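Local coordinates for lipoate-protein ligase 1 (Plasmodium falciparum, PDB 5T8U) that belongs to the lipoate-protein ligase family and carries lipoic acid in a pocket of its catalytic domain, at residues A[54-59]-A[108-113]; A[70-75]-A[306-311]; A[115-120]-A[163-168]; A[279-284]-A[292-297]. All blocks are in the same frame, centred on the assembly; numbering follows the deposited sequence.

From the N terminus, contact 1 comes first, joining strand 55-59 to strand 105-112 across 48 intervening residues. Contact 2 opens inside that loop, at 70-75, but closes only at 306-311, so the two cross. Its long loop encloses both others: contact 3, which sets the start of helix 117-132 against strand 162-170, and then contact 4, the hairpin 280-286/289-297. Contacts 1 and 3 are neighbours in the large mixed sheet, their centres about 8 Å apart, and are joined because strands 105-112 and 162-170 are adjacent in that sheet. Contacts 2 and 4 meet through adjacent strands 289-297 and 302-309 of the small C-terminal sheet. Contact 2 thereby ties the catalytic part of the chain to the C-terminal one.

Contact 1. Residues A[54-59]-A[108-113]; sequences PILFLW and FTFLNN
Trp-59 is the side chain that gives this antiparallel strand pair its polar end. Its CG sits in the crowded position between the backbone N and the carbonyl carbon (chi1 44°), which turns the indole across the neighbouring strand. There Trp-59 NE1 donates to Thr-109 OG1 at 2.8 Å, with the acceptor close to the ring plane. Thr-109 presents that oxygen by placing OG1 anti to its carbonyl carbon, and the Trp-59 atom CD1 lies over a face of the Phe-57 ring. Farther along, Ile-55 and Leu-111 run side by side, CB to CB 3.9 Å, between backbone bonds made in both directions. On the other side of the sheet, Leu-56, its CG anti to the backbone N, lays CD1 over a face of the Phe-110 ring, 4.2 Å from the centroid and 21° off the normal. The side of the sheet carrying Phe-108 and Phe-110 packs on Ile-124 of helix 117-132. Water 1 lies within bonding distance of Ile-55 O (3.0 Å) and Asn-112 OD1 (3.2 Å), with more acceptors around it than it has protons. Thr-109 OG1 also bonds Glu-29 OE2, so a chain of indole, hydroxyl and carboxylate fixes the rotation of Trp-59, a lipoic acid pocket residue, and could polarise the hydroxyl.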
# COMPACT_ATOMS: atom_id res chain seq x y z
N PRO A 54 8.26 -7.33 -14.73
CA PRO A 54 7.07 -7.08 -13.90
C PRO A 54 6.68 -8.29 -13.06
O PRO A 54 6.95 -9.44 -13.41
CB PRO A 54 5.98 -6.76 -14.93
CG PRO A 54 6.71 -6.37 -16.17
CD PRO A 54 7.96 -7.19 -16.17
N ILE A 55 6.03 -8.01 -11.94
CA ILE A 55 5.50 -9.03 -11.04
C ILE A 55 4.07 -8.68 -10.68
O ILE A 55 3.76 -7.52 -10.38
CB ILE A 55 6.35 -9.16 -9.75
CG1 ILE A 55 7.75 -9.67 -10.10
CG2 ILE A 55 5.66 -10.08 -8.74
CD1 ILE A 55 8.68 -9.81 -8.92
N LEU A 56 3.20 -9.69 -10.69
CA LEU A 56 1.86 -9.60 -10.13
C LEU A 56 1.73 -10.63 -9.03
O LEU A 56 1.97 -11.82 -9.26
CB LEU A 56 0.79 -9.82 -11.20
CG LEU A 56 -0.64 -10.05 -10.67
CD1 LEU A 56 -1.09 -8.88 -9.80
CD2 LEU A 56 -1.60 -10.27 -11.82
N PHE A 57 1.35 -10.19 -7.83
CA PHE A 57 1.23 -11.07 -6.67
C PHE A 57 -0.18 -10.95 -6.11
O PHE A 57 -0.61 -9.85 -5.74
CB PHE A 57 2.28 -10.72 -5.61
CG PHE A 57 2.05 -11.38 -4.29
CD1 PHE A 57 1.81 -12.74 -4.21
CD2 PHE A 57 2.09 -10.65 -3.11
CE1 PHE A 57 1.60 -13.36 -2.99
CE2 PHE A 57 1.88 -11.26 -1.89
CZ PHE A 57 1.64 -12.62 -1.83
N LEU A 58 -0.88 -12.07 -6.03
CA LEU A 58 -2.27 -12.10 -5.58
C LEU A 58 -2.37 -12.78 -4.22
O LEU A 58 -1.69 -13.78 -3.97
CB LEU A 58 -3.14 -12.83 -6.61
CG LEU A 58 -3.31 -12.07 -7.92
CD1 LEU A 58 -3.54 -13.02 -9.09
CD2 LEU A 58 -4.46 -11.08 -7.80
N TRP A 59 -3.21 -12.23 -3.35
CA TRP A 59 -3.31 -12.74 -1.99
C TRP A 59 -4.61 -12.27 -1.36
O TRP A 59 -5.18 -11.25 -1.76
CB TRP A 59 -2.10 -12.31 -1.15
CG TRP A 59 -1.70 -10.86 -1.31
CD1 TRP A 59 -1.21 -10.27 -2.44
CD2 TRP A 59 -1.74 -9.84 -0.31
NE1 TRP A 59 -0.95 -8.94 -2.21
CE2 TRP A 59 -1.26 -8.65 -0.91
CE3 TRP A 59 -2.13 -9.81 1.03
CZ2 TRP A 59 -1.17 -7.45 -0.21
CZ3 TRP A 59 -2.03 -8.61 1.72
CH2 TRP A 59 -1.56 -7.45 1.10
N PHE A 108 -4.03 -7.28 -4.69
CA PHE A 108 -3.08 -7.36 -5.78
C PHE A 108 -1.85 -6.51 -5.46
O PHE A 108 -1.95 -5.47 -4.80
CB PHE A 108 -3.70 -6.89 -7.11
CG PHE A 108 -4.09 -5.44 -7.11
CD1 PHE A 108 -3.20 -4.47 -7.53
CD2 PHE A 108 -5.36 -5.05 -6.71
CE1 PHE A 108 -3.55 -3.13 -7.54
CE2 PHE A 108 -5.72 -3.71 -6.72
CZ PHE A 108 -4.82 -2.75 -7.14
N THR A 109 -0.69 -6.97 -5.94
CA THR A 109 0.57 -6.27 -5.72
C THR A 109 1.36 -6.30 -7.02
O THR A 109 1.85 -7.36 -7.43
CB THR A 109 1.37 -6.91 -4.58
OG1 THR A 109 0.59 -6.89 -3.38
CG2 THR A 109 2.68 -6.16 -4.35
N PHE A 110 1.49 -5.14 -7.66
CA PHE A 110 2.32 -4.99 -8.84
C PHE A 110 3.70 -4.50 -8.43
O PHE A 110 3.82 -3.51 -7.70
CB PHE A 110 1.70 -4.01 -9.84
CG PHE A 110 0.42 -4.50 -10.45
CD1 PHE A 110 0.44 -5.34 -11.55
CD2 PHE A 110 -0.80 -4.09 -9.95
CE1 PHE A 110 -0.74 -5.78 -12.12
CE2 PHE A 110 -1.98 -4.53 -10.52
CZ PHE A 110 -1.95 -5.37 -11.61
N LEU A 111 4.74 -5.19 -8.88
CA LEU A 111 6.12 -4.74 -8.70
C LEU A 111 6.73 -4.49 -10.07
O LEU A 111 6.57 -5.31 -10.98
CB LEU A 111 6.95 -5.76 -7.92
CG LEU A 111 6.37 -6.27 -6.61
CD1 LEU A 111 7.33 -7.24 -5.95
CD2 LEU A 111 6.06 -5.12 -5.67
N ASN A 112 7.42 -3.36 -10.21
CA ASN A 112 7.99 -2.99 -11.50
C ASN A 112 9.35 -2.34 -11.30
O ASN A 112 9.71 -1.92 -10.19
CB ASN A 112 7.07 -2.04 -12.28
CG ASN A 112 5.76 -2.70 -12.66
OD1 ASN A 112 4.82 -2.75 -11.86
ND2 ASN A 112 5.68 -3.19 -13.89
N ASN A 113 10.12 -2.27 -12.39
CA ASN A 113 11.39 -1.56 -12.36
C ASN A 113 11.19 -0.06 -12.27
O ASN A 113 11.92 0.64 -11.56
CB ASN A 113 12.20 -1.91 -13.61
CG ASN A 113 13.49 -1.12 -13.72
OD1 ASN A 113 14.02 -0.64 -12.72
ND2 ASN A 113 14.00 -0.99 -14.94
O HOH W 1 3.53 -5.57 -12.62

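Contact 2. Residues A[70-75]-A[306-311]; sequences NQNIWS and NIFSDC
This is an interdomain contact, in which a loop and helix start of the catalytic domain, 70-75, lie against the end of strand 302-309 in the C-terminal domain. One backbone bond carries it: Ser-309 N donates to Asn-70 O at 2.7 Å with an angle of 153°, arriving above the carbonyl plane. Asn-70 O also meets Phe-308 CA at 3.0 Å, so strand and loop are held close where they cross. Phe-308, with CG anti to its carbonyl carbon, brings its ring beside Asn-72, the two crossing obliquely; Asn-72 ND2 comes within 3.6 Å of Phe-308 CE1, amide and ring planes 50° apart. Asn-72 is the N-cap of helix 73-76. Asn-72 OD1 is gripped twice by Ser-75, from N at 2.8 Å and from OG at 2.9 Å, which fixes the amide against the ring. Beyond, the extended end of Gln-71 runs alongside Asp-310, while Gln-71 CG touches Ser-309 O at 3.2 Å. Around the joint, Gln-71 O accepts from Arg-91, and Ile-317 of helix 314-321 touches both Asn-70 and Ser-309. Ser-309 OG bonds Lys-290 O in strand 289-297, the strand that also pairs with 302-309 through its backbone.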
# COMPACT_ATOMS: atom_id res chain seq x y z
N ASN A 70 1.63 5.86 8.49
CA ASN A 70 1.67 7.14 9.18
C ASN A 70 0.34 7.51 9.83
O ASN A 70 0.14 8.67 10.18
CB ASN A 70 2.10 8.24 8.21
CG ASN A 70 3.51 8.04 7.68
OD1 ASN A 70 4.43 7.71 8.44
ND2 ASN A 70 3.68 8.22 6.38
N GLN A 71 -0.55 6.55 10.01
CA GLN A 71 -1.84 6.83 10.62
C GLN A 71 -1.81 6.55 12.12
O GLN A 71 -0.99 5.78 12.62
CB GLN A 71 -2.94 5.99 9.96
CG GLN A 71 -3.68 6.69 8.84
CD GLN A 71 -4.94 5.96 8.44
OE1 GLN A 71 -4.92 4.77 8.14
NE2 GLN A 71 -6.06 6.68 8.43
N ASN A 72 -2.72 7.21 12.84
CA ASN A 72 -2.88 7.03 14.27
C ASN A 72 -3.99 6.00 14.51
O ASN A 72 -5.13 6.21 14.09
CB ASN A 72 -3.22 8.35 14.96
CG ASN A 72 -3.57 8.18 16.42
OD1 ASN A 72 -4.69 7.82 16.77
ND2 ASN A 72 -2.60 8.45 17.30
N ILE A 73 -3.64 4.90 15.17
CA ILE A 73 -4.59 3.79 15.32
C ILE A 73 -5.80 4.22 16.13
O ILE A 73 -6.93 3.80 15.86
CB ILE A 73 -3.89 2.57 15.95
CG1 ILE A 73 -4.83 1.37 15.95
CG2 ILE A 73 -3.42 2.90 17.37
CD1 ILE A 73 -4.17 0.07 16.36
N TRP A 74 -5.60 5.08 17.13
CA TRP A 74 -6.67 5.42 18.06
C TRP A 74 -7.74 6.30 17.42
O TRP A 74 -8.88 6.30 17.89
CB TRP A 74 -6.09 6.12 19.29
CG TRP A 74 -4.94 5.38 19.88
CD1 TRP A 74 -3.61 5.59 19.62
CD2 TRP A 74 -5.00 4.30 20.82
NE1 TRP A 74 -2.85 4.71 20.34
CE2 TRP A 74 -3.67 3.91 21.08
CE3 TRP A 74 -6.04 3.63 21.46
CZ2 TRP A 74 -3.36 2.88 21.97
CZ3 TRP A 74 -5.73 2.61 22.33
CH2 TRP A 74 -4.41 2.24 22.58
N SER A 75 -7.39 7.06 16.38
CA SER A 75 -8.35 7.94 15.72
C SER A 75 -9.18 7.23 14.67
O SER A 75 -10.34 7.60 14.46
CB SER A 75 -7.61 9.11 15.07
OG SER A 75 -6.74 9.75 15.98
N ASN A 306 6.53 14.47 15.52
CA ASN A 306 6.03 13.32 14.80
C ASN A 306 4.85 13.76 13.94
O ASN A 306 4.14 14.70 14.30
CB ASN A 306 5.61 12.19 15.75
CG ASN A 306 5.31 10.89 15.03
OD1 ASN A 306 5.55 10.77 13.83
ND2 ASN A 306 4.80 9.91 15.77
N ILE A 307 4.66 13.09 12.81
CA ILE A 307 3.62 13.43 11.85
C ILE A 307 2.73 12.21 11.65
O ILE A 307 3.23 11.12 11.33
CB ILE A 307 4.20 13.91 10.51
CG1 ILE A 307 5.11 15.12 10.73
CG2 ILE A 307 3.08 14.25 9.53
CD1 ILE A 307 5.79 15.64 9.47
N PHE A 308 1.43 12.40 11.83
CA PHE A 308 0.43 11.42 11.42
C PHE A 308 -0.32 11.98 10.22
O PHE A 308 -0.51 13.20 10.10
CB PHE A 308 -0.55 11.11 12.55
CG PHE A 308 0.11 10.62 13.81
CD1 PHE A 308 -0.44 10.89 15.05
CD2 PHE A 308 1.28 9.87 13.75
CE1 PHE A 308 0.16 10.44 16.20
CE2 PHE A 308 1.88 9.42 14.90
CZ PHE A 308 1.32 9.70 16.13
N SER A 309 -0.75 11.10 9.32
CA SER A 309 -1.34 11.58 8.07
C SER A 309 -2.18 10.50 7.42
O SER A 309 -2.15 9.33 7.82
CB SER A 309 -0.25 12.06 7.11
OG SER A 309 -0.80 12.54 5.90
N ASP A 310 -2.92 10.92 6.40
CA ASP A 310 -3.75 10.05 5.57
C ASP A 310 -3.23 9.97 4.14
O ASP A 310 -3.95 9.54 3.24
CB ASP A 310 -5.19 10.58 5.58
CG ASP A 310 -6.22 9.52 5.26
OD1 ASP A 310 -6.10 8.39 5.79
OD2 ASP A 310 -7.16 9.82 4.50
N CYS A 311 -1.97 10.36 3.93
CA CYS A 311 -1.45 10.67 2.61
C CYS A 311 -0.85 9.44 1.94
O CYS A 311 -0.40 8.50 2.61
CB CYS A 311 -0.39 11.77 2.71
SG CYS A 311 0.19 12.44 1.13

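Contact 3. Residues A[115-120]-A[163-168]; sequences INTSSN and FLHHGT. With LPA (lipoic acid), chain C.
Two rings of strand 162-170, Phe-163 and His-165, carry this contact, and a third, His-166, faces the ligand. Phe-163 offers one face to Ile-115, whose CA lies 3.9 Å from the ring centroid and 23° off its normal; the branches CG1 and CG2 continue along the ring, Ile-115 CG1 reaching Phe-163 CD1 at 3.8 Å. The Thr-117 side chain runs at about a right angle to that of Phe-163, with OG1 3.2 Å from Phe-163 CZ. His-165 is met by Asn-120, the two side chains sliding past each other in opposite directions. Asn-120 ND2 donates to His-165 ND1 at 3.3 Å, nearly straight at 165°, but the donor stands 31° out of the imidazole plane. The third ring, His-166, has lipoic acid at its edge, ND1 being 3.2 Å from C8 in the ring plane. This is α/β packing: helix 117-132 begins over one side of the mixed sheet, where Phe-163 and His-165 point, whereas Leu-164 and His-166 reach Glu-29 of helix 22-34 on the other. Asn-116 occupies the N-cap position, yet its side chain bonds Asn-120 instead: Asn-116 ND2 to Asn-120 OD1 is modelled at 2.5 Å, in a crowded spot whose atoms are less sure, so the amide is probably held at both ends. Since ND1 accepts, the His-165 ring is probably neutral with its proton on NE2, which bonds Ser-154 OG. Farther along the strand, Gly-167 C approaches C7 of lipoic acid at 3.4 Å, and Lys-150 NZ and Gly-97 N add hydrogen bonds to the ligand.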
# COMPACT_ATOMS: atom_id res chain seq x y z
N ILE A 115 7.96 3.26 -12.24
CA ILE A 115 6.58 3.51 -11.85
C ILE A 115 5.66 3.04 -12.97
O ILE A 115 5.87 3.36 -14.15
CB ILE A 115 6.37 4.99 -11.52
CG1 ILE A 115 7.23 5.39 -10.32
CG2 ILE A 115 4.90 5.27 -11.23
CD1 ILE A 115 7.13 6.85 -9.91
N ASN A 116 4.63 2.28 -12.60
CA ASN A 116 3.76 1.63 -13.57
C ASN A 116 2.30 1.71 -13.13
O ASN A 116 1.49 0.85 -13.50
CB ASN A 116 4.17 0.17 -13.77
CG ASN A 116 3.76 -0.38 -15.12
OD1 ASN A 116 4.27 0.05 -16.16
ND2 ASN A 116 2.84 -1.34 -15.12
N THR A 117 1.95 2.74 -12.36
CA THR A 117 0.60 2.87 -11.82
C THR A 117 -0.45 2.81 -12.93
O THR A 117 -1.32 1.92 -12.94
CB THR A 117 0.48 4.18 -11.04
OG1 THR A 117 1.49 4.23 -10.03
CG2 THR A 117 -0.89 4.31 -10.39
N SER A 118 -0.40 3.77 -13.85
CA SER A 118 -1.41 3.86 -14.90
C SER A 118 -1.55 2.54 -15.65
O SER A 118 -2.66 2.05 -15.88
CB SER A 118 -1.06 4.99 -15.86
OG SER A 118 -1.02 6.24 -15.18
N SER A 119 -0.42 1.93 -16.04
CA SER A 119 -0.48 0.67 -16.77
C SER A 119 -1.15 -0.42 -15.94
O SER A 119 -1.99 -1.17 -16.45
CB SER A 119 0.92 0.24 -17.19
OG SER A 119 1.36 0.99 -18.31
N ASN A 120 -0.79 -0.53 -14.66
CA ASN A 120 -1.44 -1.51 -13.79
C ASN A 120 -2.95 -1.31 -13.78
O ASN A 120 -3.72 -2.26 -14.00
CB ASN A 120 -0.87 -1.41 -12.37
CG ASN A 120 0.63 -1.61 -12.33
OD1 ASN A 120 1.24 -2.09 -13.29
ND2 ASN A 120 1.25 -1.24 -11.21
N PHE A 163 9.37 -0.42 -7.75
CA PHE A 163 8.15 0.32 -7.48
C PHE A 163 7.05 -0.67 -7.14
O PHE A 163 6.82 -1.63 -7.89
CB PHE A 163 7.74 1.18 -8.67
CG PHE A 163 6.39 1.82 -8.52
CD1 PHE A 163 6.20 2.90 -7.68
CD2 PHE A 163 5.29 1.32 -9.21
CE1 PHE A 163 4.96 3.49 -7.54
CE2 PHE A 163 4.05 1.90 -9.07
CZ PHE A 163 3.88 2.98 -8.24
N LEU A 164 6.37 -0.43 -6.02
CA LEU A 164 5.35 -1.33 -5.50
C LEU A 164 4.01 -0.61 -5.47
O LEU A 164 3.85 0.38 -4.75
CB LEU A 164 5.72 -1.84 -4.10
CG LEU A 164 4.76 -2.83 -3.44
CD1 LEU A 164 5.52 -3.78 -2.53
CD2 LEU A 164 3.68 -2.13 -2.65
N HIS A 165 3.06 -1.10 -6.26
CA HIS A 165 1.69 -0.59 -6.29
C HIS A 165 0.78 -1.74 -5.86
O HIS A 165 0.46 -2.62 -6.66
CB HIS A 165 1.33 -0.08 -7.69
CG HIS A 165 -0.13 0.16 -7.91
ND1 HIS A 165 -0.66 0.43 -9.15
CD2 HIS A 165 -1.18 0.18 -7.05
CE1 HIS A 165 -1.97 0.60 -9.05
NE2 HIS A 165 -2.30 0.46 -7.78
N HIS A 166 0.34 -1.72 -4.60
CA HIS A 166 -0.50 -2.78 -4.06
C HIS A 166 -1.84 -2.20 -3.63
O HIS A 166 -1.88 -1.18 -2.92
CB HIS A 166 0.18 -3.52 -2.91
CG HIS A 166 0.09 -2.82 -1.58
ND1 HIS A 166 -0.87 -3.14 -0.64
CD2 HIS A 166 0.84 -1.84 -1.04
CE1 HIS A 166 -0.71 -2.38 0.42
NE2 HIS A 166 0.32 -1.58 0.21
N GLY A 167 -2.92 -2.84 -4.05
CA GLY A 167 -4.26 -2.36 -3.79
C GLY A 167 -5.22 -3.50 -3.54
O GLY A 167 -4.85 -4.68 -3.64
N THR A 168 -6.46 -3.14 -3.24
CA THR A 168 -7.51 -4.09 -2.92
C THR A 168 -8.62 -4.00 -3.95
O THR A 168 -8.97 -2.91 -4.42
CB THR A 168 -8.09 -3.82 -1.52
OG1 THR A 168 -9.11 -4.79 -1.22
CG2 THR A 168 -8.70 -2.42 -1.44
C1 LPA C . -6.87 3.77 0.30
O1 LPA C . -8.09 3.69 -0.00
C2 LPA C . -5.89 2.72 -0.21
O2 LPA C . -6.46 4.72 1.01
C3 LPA C . -6.18 1.39 0.48
C4 LPA C . -5.02 0.42 0.27
C5 LPA C . -5.20 -0.77 1.22
C6 LPA C . -4.09 -1.62 1.15
S6 LPA C . -4.02 -2.47 2.44
C7 LPA C . -4.28 -2.90 -0.35
C8 LPA C . -3.73 -4.32 0.12
S8 LPA C . -3.26 -4.15 1.88

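Contact 4. Residues A[279-284]-A[292-297]; sequences QNHIWK and ELFFNV
The shortest polar link joins Gln-279 N to Asn-296 OD1, 2.5 Å and almost straight at 175°, with the donor in the carbonyl plane. It lies where the strands 280-286 and 289-297, an antiparallel β hairpin, come to their open end. Within the hairpin, Asn-280 and Phe-295 exchange two backbone bonds, as do Ile-282 and Leu-293, all near 2.9 Å between N and O. Leu-293 O receives a further, weak bond from His-281 ND1 at 3.4 Å, at the edge of the imidazole. That ring is sandwiched: on one face Phe-294 forms an offset stack, centroids 4.3 Å apart and planes 7° from parallel, and on the opposite face lies Trp-283 CE3. Glu-292 CG fills in at the histidine's edge, 3.7 Å from His-281 CE1. Phe-294 in turn meets the ring of Phe-308 in strand 302-309, which continues the three-stranded sheet of the C-terminal domain. On the other side of the hairpin, Phe-295, its CG between the backbone N and the carbonyl carbon, folds its ring under Asn-280, whose CB stands 3.7 Å from the ring centroid. Ile-282 CG2 comes to the edge of that ring, 4.2 Å from Phe-295 CE1.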
# COMPACT_ATOMS: atom_id res chain seq x y z
N GLN A 279 4.10 18.66 23.32
CA GLN A 279 3.62 19.95 23.80
C GLN A 279 2.54 20.52 22.88
O GLN A 279 1.42 20.82 23.32
CB GLN A 279 4.79 20.93 23.93
CG GLN A 279 5.85 20.51 24.94
CD GLN A 279 7.00 21.50 25.01
OE1 GLN A 279 6.85 22.67 24.66
NE2 GLN A 279 8.15 21.02 25.46
N ASN A 280 2.86 20.67 21.60
CA ASN A 280 1.98 21.34 20.66
C ASN A 280 1.55 20.40 19.54
O ASN A 280 2.26 19.44 19.20
CB ASN A 280 2.67 22.57 20.05
CG ASN A 280 3.31 23.46 21.10
OD1 ASN A 280 4.01 22.98 21.99
ND2 ASN A 280 3.07 24.76 21.01
N HIS A 281 0.39 20.69 18.97
CA HIS A 281 -0.22 19.83 17.95
C HIS A 281 -1.04 20.69 17.00
O HIS A 281 -1.95 21.40 17.43
CB HIS A 281 -1.10 18.76 18.61
CG HIS A 281 -2.15 18.21 17.71
ND1 HIS A 281 -1.88 17.72 16.45
CD2 HIS A 281 -3.49 18.05 17.90
CE1 HIS A 281 -3.00 17.30 15.89
NE2 HIS A 281 -3.99 17.48 16.75
N ILE A 282 -0.72 20.62 15.71
CA ILE A 282 -1.46 21.32 14.67
C ILE A 282 -1.95 20.29 13.66
O ILE A 282 -1.48 19.15 13.62
CB ILE A 282 -0.61 22.42 13.98
CG1 ILE A 282 0.53 21.81 13.16
CG2 ILE A 282 -0.06 23.38 15.03
CD1 ILE A 282 1.30 22.81 12.33
N TRP A 283 -2.92 20.70 12.84
CA TRP A 283 -3.53 19.76 11.91
C TRP A 283 -4.29 20.51 10.83
O TRP A 283 -4.69 21.67 11.01
CB TRP A 283 -4.47 18.80 12.64
CG TRP A 283 -5.71 19.45 13.16
CD1 TRP A 283 -6.98 19.33 12.66
CD2 TRP A 283 -5.81 20.34 14.28
NE1 TRP A 283 -7.86 20.08 13.40
CE2 TRP A 283 -7.16 20.72 14.40
CE3 TRP A 283 -4.89 20.86 15.20
CZ2 TRP A 283 -7.62 21.58 15.40
CZ3 TRP A 283 -5.34 21.72 16.18
CH2 TRP A 283 -6.69 22.07 16.28
N LYS A 284 -4.47 19.85 9.69
CA LYS A 284 -5.29 20.39 8.61
C LYS A 284 -5.67 19.25 7.67
O LYS A 284 -5.00 18.21 7.62
CB LYS A 284 -4.56 21.49 7.84
CG LYS A 284 -5.47 22.36 6.98
CD LYS A 284 -4.72 23.13 5.92
CE LYS A 284 -5.65 24.04 5.13
NZ LYS A 284 -4.94 24.77 4.05
N GLU A 292 -1.19 15.94 10.57
CA GLU A 292 -1.15 16.24 12.00
C GLU A 292 0.30 16.26 12.44
O GLU A 292 1.00 15.25 12.33
CB GLU A 292 -1.93 15.19 12.81
CG GLU A 292 -3.43 15.35 12.75
CD GLU A 292 -4.14 14.41 13.71
OE1 GLU A 292 -3.50 13.47 14.21
OE2 GLU A 292 -5.35 14.63 13.97
N LEU A 293 0.74 17.41 12.96
CA LEU A 293 2.09 17.59 13.46
C LEU A 293 2.06 17.74 14.97
O LEU A 293 1.32 18.57 15.50
CB LEU A 293 2.76 18.81 12.83
CG LEU A 293 3.64 18.56 11.61
CD1 LEU A 293 2.80 18.10 10.43
CD2 LEU A 293 4.45 19.80 11.26
N PHE A 294 2.86 16.93 15.65
CA PHE A 294 3.11 17.07 17.08
C PHE A 294 4.56 17.47 17.28
O PHE A 294 5.46 16.90 16.65
CB PHE A 294 2.82 15.76 17.83
CG PHE A 294 1.42 15.26 17.64
CD1 PHE A 294 0.48 15.39 18.65
CD2 PHE A 294 1.04 14.65 16.46
CE1 PHE A 294 -0.81 14.92 18.49
CE2 PHE A 294 -0.25 14.18 16.29
CZ PHE A 294 -1.18 14.31 17.30
N PHE A 295 4.81 18.45 18.15
CA PHE A 295 6.17 18.93 18.31
C PHE A 295 6.36 19.57 19.68
O PHE A 295 5.40 20.02 20.32
CB PHE A 295 6.54 19.93 17.20
CG PHE A 295 5.70 21.17 17.18
CD1 PHE A 295 4.55 21.23 16.41
CD2 PHE A 295 6.05 22.28 17.93
CE1 PHE A 295 3.77 22.37 16.39
CE2 PHE A 295 5.28 23.43 17.91
CZ PHE A 295 4.13 23.47 17.14
N ASN A 296 7.62 19.59 20.11
CA ASN A 296 8.06 20.28 21.31
C ASN A 296 9.10 21.32 20.93
O ASN A 296 9.79 21.19 19.91
CB ASN A 296 8.65 19.30 22.33
CG ASN A 296 7.71 18.16 22.65
OD1 ASN A 296 6.49 18.29 22.57
ND2 ASN A 296 8.28 17.01 23.01
N VAL A 297 9.22 22.36 21.76
CA VAL A 297 10.17 23.44 21.52
C VAL A 297 10.85 23.79 22.83
O VAL A 297 10.18 24.04 23.84
CB VAL A 297 9.49 24.68 20.91
CG1 VAL A 297 10.49 25.81 20.71
CG2 VAL A 297 8.82 24.33 19.59